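Local coordinates for protein putative methyltransferase (PDB 7DMB) that probably acts as a trans-acting, S-adenosylmethionine-dependent methyltransferase in calbistrin biosynthesis and binds the by-product S-adenosyl-L-homocysteine, at residues A[67-72]-A[115-120]; A[145-149]-A[319-323]. All coordinates share one frame; numbering follows the deposited sequence.

Interaction 1 of 2, residues A[67-72]-A[115-120]; sequences VLCAIQ and LVALSD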
loop_
_atom_site.group_PDB
_atom_site.type_symbol
_atom_site.label_atom_id
_atom_site.label_comp_id
_atom_site.label_asym_id
_atom_site.label_seq_id
_atom_site.Cartn_x
_atom_site.Cartn_y
_atom_site.Cartn_z
ATOM N N VAL A 67 -14.426 -6.866 10.921
ATOM C CA VAL A 67 -15.051 -6.687 12.233
ATOM C C VAL A 67 -15.593 -8.021 12.753
ATOM O O VAL A 67 -15.463 -8.344 13.941
ATOM C CB VAL A 67 -16.162 -5.617 12.173
ATOM C CG1 VAL A 67 -17.055 -5.694 13.431
ATOM C CG2 VAL A 67 -15.564 -4.212 12.020
ATOM N N LEU A 68 -16.220 -8.806 11.877
ATOM C CA LEU A 68 -16.714 -10.122 12.276
ATOM C C LEU A 68 -15.574 -11.030 12.739
ATOM O O LEU A 68 -15.661 -11.656 13.805
ATOM C CB LEU A 68 -17.479 -10.762 11.117
ATOM C CG LEU A 68 -18.903 -10.279 10.844
ATOM C CD1 LEU A 68 -19.302 -10.614 9.385
ATOM C CD2 LEU A 68 -19.879 -10.932 11.825
ATOM N N CYS A 69 -14.509 -11.145 11.934
ATOM C CA CYS A 69 -13.343 -11.915 12.373
ATOM C C CYS A 69 -12.774 -11.394 13.689
ATOM O O CYS A 69 -12.362 -12.190 14.541
ATOM C CB CYS A 69 -12.229 -11.912 11.313
ATOM S SG CYS A 69 -12.754 -12.254 9.583
ATOM N N ALA A 70 -12.680 -10.063 13.843
ATOM C CA ALA A 70 -12.081 -9.499 15.048
ATOM C C ALA A 70 -12.901 -9.859 16.282
ATOM O O ALA A 70 -12.340 -10.204 17.324
ATOM C CB ALA A 70 -11.935 -7.981 14.920
ATOM N N ILE A 71 -14.232 -9.796 16.174
ATOM C CA ILE A 71 -15.112 -10.254 17.254
ATOM C C ILE A 71 -14.861 -11.725 17.551
ATOM O O ILE A 71 -14.725 -12.135 18.710
ATOM C CB ILE A 71 -16.586 -10.018 16.877
ATOM C CG1 ILE A 71 -16.892 -8.519 16.728
ATOM C CG2 ILE A 71 -17.519 -10.696 17.906
ATOM C CD1 ILE A 71 -18.215 -8.228 15.974
ATOM N N GLN A 72 -14.779 -12.537 16.492
ATOM C CA GLN A 72 -14.580 -13.972 16.624
ATOM C C GLN A 72 -13.225 -14.313 17.210
ATOM O O GLN A 72 -13.042 -15.434 17.684
ATOM C CB GLN A 72 -14.743 -14.646 15.251
ATOM C CG GLN A 72 -15.268 -16.077 15.296
ATOM C CD GLN A 72 -16.739 -16.165 15.669
ATOM O OE1 GLN A 72 -17.406 -15.157 15.861
ATOM N NE2 GLN A 72 -17.247 -17.382 15.769
ATOM N N LEU A 115 -23.487 -7.336 15.048
ATOM C CA LEU A 115 -22.535 -8.416 14.792
ATOM C C LEU A 115 -22.033 -9.015 16.101
ATOM O O LEU A 115 -21.814 -10.233 16.192
ATOM C CB LEU A 115 -21.365 -7.915 13.934
ATOM C CG LEU A 115 -21.773 -7.292 12.587
ATOM C CD1 LEU A 115 -20.567 -6.997 11.681
ATOM C CD2 LEU A 115 -22.800 -8.182 11.883
ATOM N N VAL A 116 -21.836 -8.172 17.121
ATOM C CA VAL A 116 -21.469 -8.665 18.446
ATOM C C VAL A 116 -22.607 -9.500 19.019
ATOM O O VAL A 116 -22.373 -10.500 19.712
ATOM C CB VAL A 116 -21.096 -7.486 19.376
ATOM C CG1 VAL A 116 -20.951 -7.956 20.810
ATOM C CG2 VAL A 116 -19.812 -6.787 18.899
ATOM N N ALA A 117 -23.853 -9.139 18.688
ATOM C CA ALA A 117 -25.019 -9.823 19.230
ATOM C C ALA A 117 -25.272 -11.186 18.582
ATOM O O ALA A 117 -26.044 -11.973 19.131
ATOM C CB ALA A 117 -26.252 -8.930 19.082
ATOM N N LEU A 118 -24.679 -11.479 17.424
ATOM C CA LEU A 118 -24.803 -12.822 16.864
ATOM C C LEU A 118 -24.131 -13.838 17.789
ATOM O O LEU A 118 -23.185 -13.517 18.510
ATOM C CB LEU A 118 -24.160 -12.895 15.470
ATOM C CG LEU A 118 -24.667 -12.030 14.308
ATOM C CD1 LEU A 118 -23.713 -12.083 13.083
ATOM C CD2 LEU A 118 -26.053 -12.459 13.896
ATOM N N SER A 119 -24.635 -15.073 17.778
ATOM C CA SER A 119 -23.932 -16.175 18.419
ATOM C C SER A 119 -22.616 -16.466 17.686
ATOM O O SER A 119 -22.429 -16.111 16.512
ATOM C CB SER A 119 -24.812 -17.422 18.468
ATOM O OG SER A 119 -24.987 -17.993 17.173
ATOM N N ASP A 120 -21.683 -17.115 18.402
ATOM C CA ASP A 120 -20.446 -17.565 17.764
ATOM C C ASP A 120 -20.739 -18.344 16.485
ATOM O O ASP A 120 -20.091 -18.123 15.453
ATOM C CB ASP A 120 -19.621 -18.426 18.725
ATOM C CG ASP A 120 -19.002 -17.616 19.864
ATOM O OD1 ASP A 120 -18.637 -16.441 19.630
ATOM O OD2 ASP A 120 -18.868 -18.156 20.987
#
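Ile71 carries CG1 anti to its carbonyl carbon (chi1 -64°) and then runs on extended, which sends CD1 out from helix 56-79 to 3.6 Å from Val116 CG2 and 3.8 Å from Leu115 CB. Leu115 has a similar first torsion (chi1 -57°); its CD1 arrives 3.8 Å from Leu68 CG and touches Val67 CG1 more loosely. Leu115 crosses the side chains of Val67, Leu68 and Ile71 at about right angles, and this part of the contact is made of aliphatic groups. Leu68 CD2 packs 4.0 Å from Leu115 CB and also reaches Leu118 CD1, 4.2 Å away. Aliphatic residues suit this face, which Phe101 of helix 85-101 helps to cover.

At the margin the chemistry turns polar. Gln72, bent at chi2, directs NE2 to Asp120 O across 3.0 Å with an N-H...O angle of 148°, the donor standing somewhat out of the carbonyl plane. The amide is gripped at both ends, since OE1 accepts a hydrogen bond from Arg123 NE. Arg123 also forms a salt bridge with Asp120 OD1 and donates a hydrogen bond from NH1 to Leu115 O, tying the chain on both sides of the turn to one guanidinium. The arrangement is helix 56-79 packed against the junction of two successive helices, 112-117 and 120-134, in the helical N-terminal part, the second starting after N-cap Ser119, whose OG bonds to Glu122 N.

Interaction 2 of 2, residues A[145-149]-A[319-323]; sequences GPWRV and YVDFM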
loop_
_atom_site.group_PDB
_atom_site.type_symbol
_atom_site.label_atom_id
_atom_site.label_comp_id
_atom_site.label_asym_id
_atom_site.label_seq_id
_atom_site.Cartn_x
_atom_site.Cartn_y
_atom_site.Cartn_z
ATOM N N GLY A 145 -8.514 -12.816 3.372
ATOM C CA GLY A 145 -7.387 -12.410 4.178
ATOM C C GLY A 145 -7.735 -12.331 5.652
ATOM O O GLY A 145 -7.136 -13.005 6.494
ATOM N N PRO A 146 -8.704 -11.488 5.997
ATOM C CA PRO A 146 -9.099 -11.407 7.420
ATOM C C PRO A 146 -9.581 -12.741 7.985
ATOM O O PRO A 146 -9.256 -13.079 9.132
ATOM C CB PRO A 146 -10.202 -10.330 7.428
ATOM C CG PRO A 146 -10.570 -10.115 5.984
ATOM C CD PRO A 146 -9.379 -10.484 5.158
ATOM N N TRP A 147 -10.307 -13.531 7.190
ATOM C CA TRP A 147 -10.715 -14.859 7.638
ATOM C C TRP A 147 -9.504 -15.686 8.061
ATOM O O TRP A 147 -9.499 -16.311 9.135
ATOM C CB TRP A 147 -11.499 -15.587 6.541
ATOM C CG TRP A 147 -11.501 -17.059 6.799
ATOM C CD1 TRP A 147 -10.620 -17.990 6.308
ATOM C CD2 TRP A 147 -12.372 -17.758 7.683
ATOM N NE1 TRP A 147 -10.914 -19.225 6.826
ATOM C CE2 TRP A 147 -11.988 -19.111 7.668
ATOM C CE3 TRP A 147 -13.452 -17.370 8.485
ATOM C CZ2 TRP A 147 -12.656 -20.084 8.412
ATOM C CZ3 TRP A 147 -14.114 -18.341 9.232
ATOM C CH2 TRP A 147 -13.715 -19.678 9.187
ATOM N N ARG A 148 -8.455 -15.679 7.232
ATOM C CA ARG A 148 -7.232 -16.420 7.555
ATOM C C ARG A 148 -6.545 -15.887 8.810
ATOM O O ARG A 148 -5.934 -16.661 9.558
ATOM C CB ARG A 148 -6.236 -16.364 6.392
ATOM C CG ARG A 148 -6.581 -17.162 5.149
ATOM C CD ARG A 148 -5.378 -17.104 4.192
ATOM N NE ARG A 148 -5.686 -17.709 2.905
ATOM C CZ ARG A 148 -4.866 -17.748 1.865
ATOM N NH1 ARG A 148 -3.662 -17.198 1.930
ATOM N NH2 ARG A 148 -5.269 -18.343 0.751
ATOM N N VAL A 149 -6.582 -14.570 9.030
ATOM C CA VAL A 149 -5.990 -14.019 10.244
ATOM C C VAL A 149 -6.724 -14.555 11.466
ATOM O O VAL A 149 -6.112 -15.034 12.428
ATOM C CB VAL A 149 -6.009 -12.482 10.197
ATOM C CG1 VAL A 149 -5.851 -11.915 11.610
ATOM C CG2 VAL A 149 -4.925 -11.973 9.251
ATOM N N TYR A 319 -8.695 -1.467 8.951
ATOM C CA TYR A 319 -8.579 -2.747 8.259
ATOM C C TYR A 319 -7.117 -3.148 8.108
ATOM O O TYR A 319 -6.768 -4.323 8.257
ATOM C CB TYR A 319 -9.285 -2.685 6.897
ATOM C CG TYR A 319 -9.095 -3.917 6.017
ATOM C CD1 TYR A 319 -9.594 -5.147 6.399
ATOM C CD2 TYR A 319 -8.426 -3.835 4.792
ATOM C CE1 TYR A 319 -9.435 -6.265 5.614
ATOM C CE2 TYR A 319 -8.260 -4.966 3.988
ATOM C CZ TYR A 319 -8.770 -6.173 4.407
ATOM O OH TYR A 319 -8.614 -7.303 3.642
ATOM N N VAL A 320 -6.239 -2.179 7.843
ATOM C CA VAL A 320 -4.824 -2.503 7.677
ATOM C C VAL A 320 -4.195 -2.853 9.023
ATOM O O VAL A 320 -3.380 -3.776 9.113
ATOM C CB VAL A 320 -4.083 -1.355 6.966
ATOM C CG1 VAL A 320 -2.700 -1.813 6.535
ATOM C CG2 VAL A 320 -4.873 -0.942 5.734
ATOM N N ASP A 321 -4.575 -2.138 10.090
ATOM C CA ASP A 321 -4.143 -2.521 11.429
ATOM C C ASP A 321 -4.516 -3.963 11.729
ATOM O O ASP A 321 -3.707 -4.727 12.266
ATOM C CB ASP A 321 -4.761 -1.600 12.488
ATOM C CG ASP A 321 -4.474 -0.147 12.227
ATOM O OD1 ASP A 321 -3.660 0.434 12.968
ATOM O OD2 ASP A 321 -5.059 0.407 11.271
ATOM N N PHE A 322 -5.752 -4.349 11.404
ATOM C CA PHE A 322 -6.170 -5.727 11.631
ATOM C C PHE A 322 -5.314 -6.706 10.831
ATOM O O PHE A 322 -4.920 -7.765 11.342
ATOM C CB PHE A 322 -7.644 -5.892 11.266
ATOM C CG PHE A 322 -8.123 -7.303 11.362
ATOM C CD1 PHE A 322 -8.601 -7.791 12.562
ATOM C CD2 PHE A 322 -8.067 -8.156 10.259
ATOM C CE1 PHE A 322 -9.026 -9.097 12.673
ATOM C CE2 PHE A 322 -8.482 -9.459 10.368
ATOM C CZ PHE A 322 -8.968 -9.931 11.581
ATOM N N MET A 323 -4.999 -6.358 9.581
ATOM C CA MET A 323 -4.432 -7.343 8.668
ATOM C C MET A 323 -2.953 -7.563 8.915
ATOM O O MET A 323 -2.452 -8.676 8.741
ATOM C CB MET A 323 -4.654 -6.906 7.214
ATOM C CG MET A 323 -6.031 -7.241 6.678
ATOM S SD MET A 323 -6.456 -8.980 6.837
ATOM C CE MET A 323 -5.069 -9.734 5.976
#
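Pro146 meets Phe322 and Met323 where helix 140-157 packs against helix 319-324, which follows strand 306-313 of the Rossmann-like class I methyltransferase sheet. The segment axes cross at 42° and come no closer than 10.5 Å, a gap filled by large side chains. Phe322, whose CB points toward the other helix, has CG anti to the backbone N (chi1 175°), which puts CE2 3.5 Å from Pro146 CB, while CZ lies 3.7 Å from Val149 CG1. Both aliphatic groups approach the ring obliquely, and Pro146 O sits at its edge, in plane. Trp66 of helix 56-79 also meets this ring.

Tyr319 reaches the proline differently: Pro146 CG lies at the ring edge, and CD is 3.6 Å from Tyr319 OH, which also makes a weak hydrogen bond to Val142 O. Proline suits the kink in helix 140-157, where its N makes no bond to the preceding turn, and its compact ring offers three carbons. Met323 folds back at chi2 and chi3, with CG over the rim of one face of the Tyr319 ring of its own helix. This brings SD to 3.5 Å from Pro146 N, and because Gly145 has no side chain, CE settles 3.7 Å from Gly145 C.

From the N terminus, helix 56-79 supplies the first half of interaction 1. The chain passes through helix 85-101 and returns at 115-120, closing a local, largely helical loop of 42 intervening residues. Interaction 2 opens only afterwards, at 145-149, and closes at 319-323; its far longer loop takes in five strands of the methyltransferase sheet, from 200-205 to 306-313. The two loops therefore stand in series, neither nested nor crossed. They meet at helix 56-79: Cys69 SG packs 3.6 Å from Pro146 C, and Ala70 CB lies 3.8 Å from Phe322 CE1. Together they join the N-terminal helices to one another and to the sheet-bearing part of the fold.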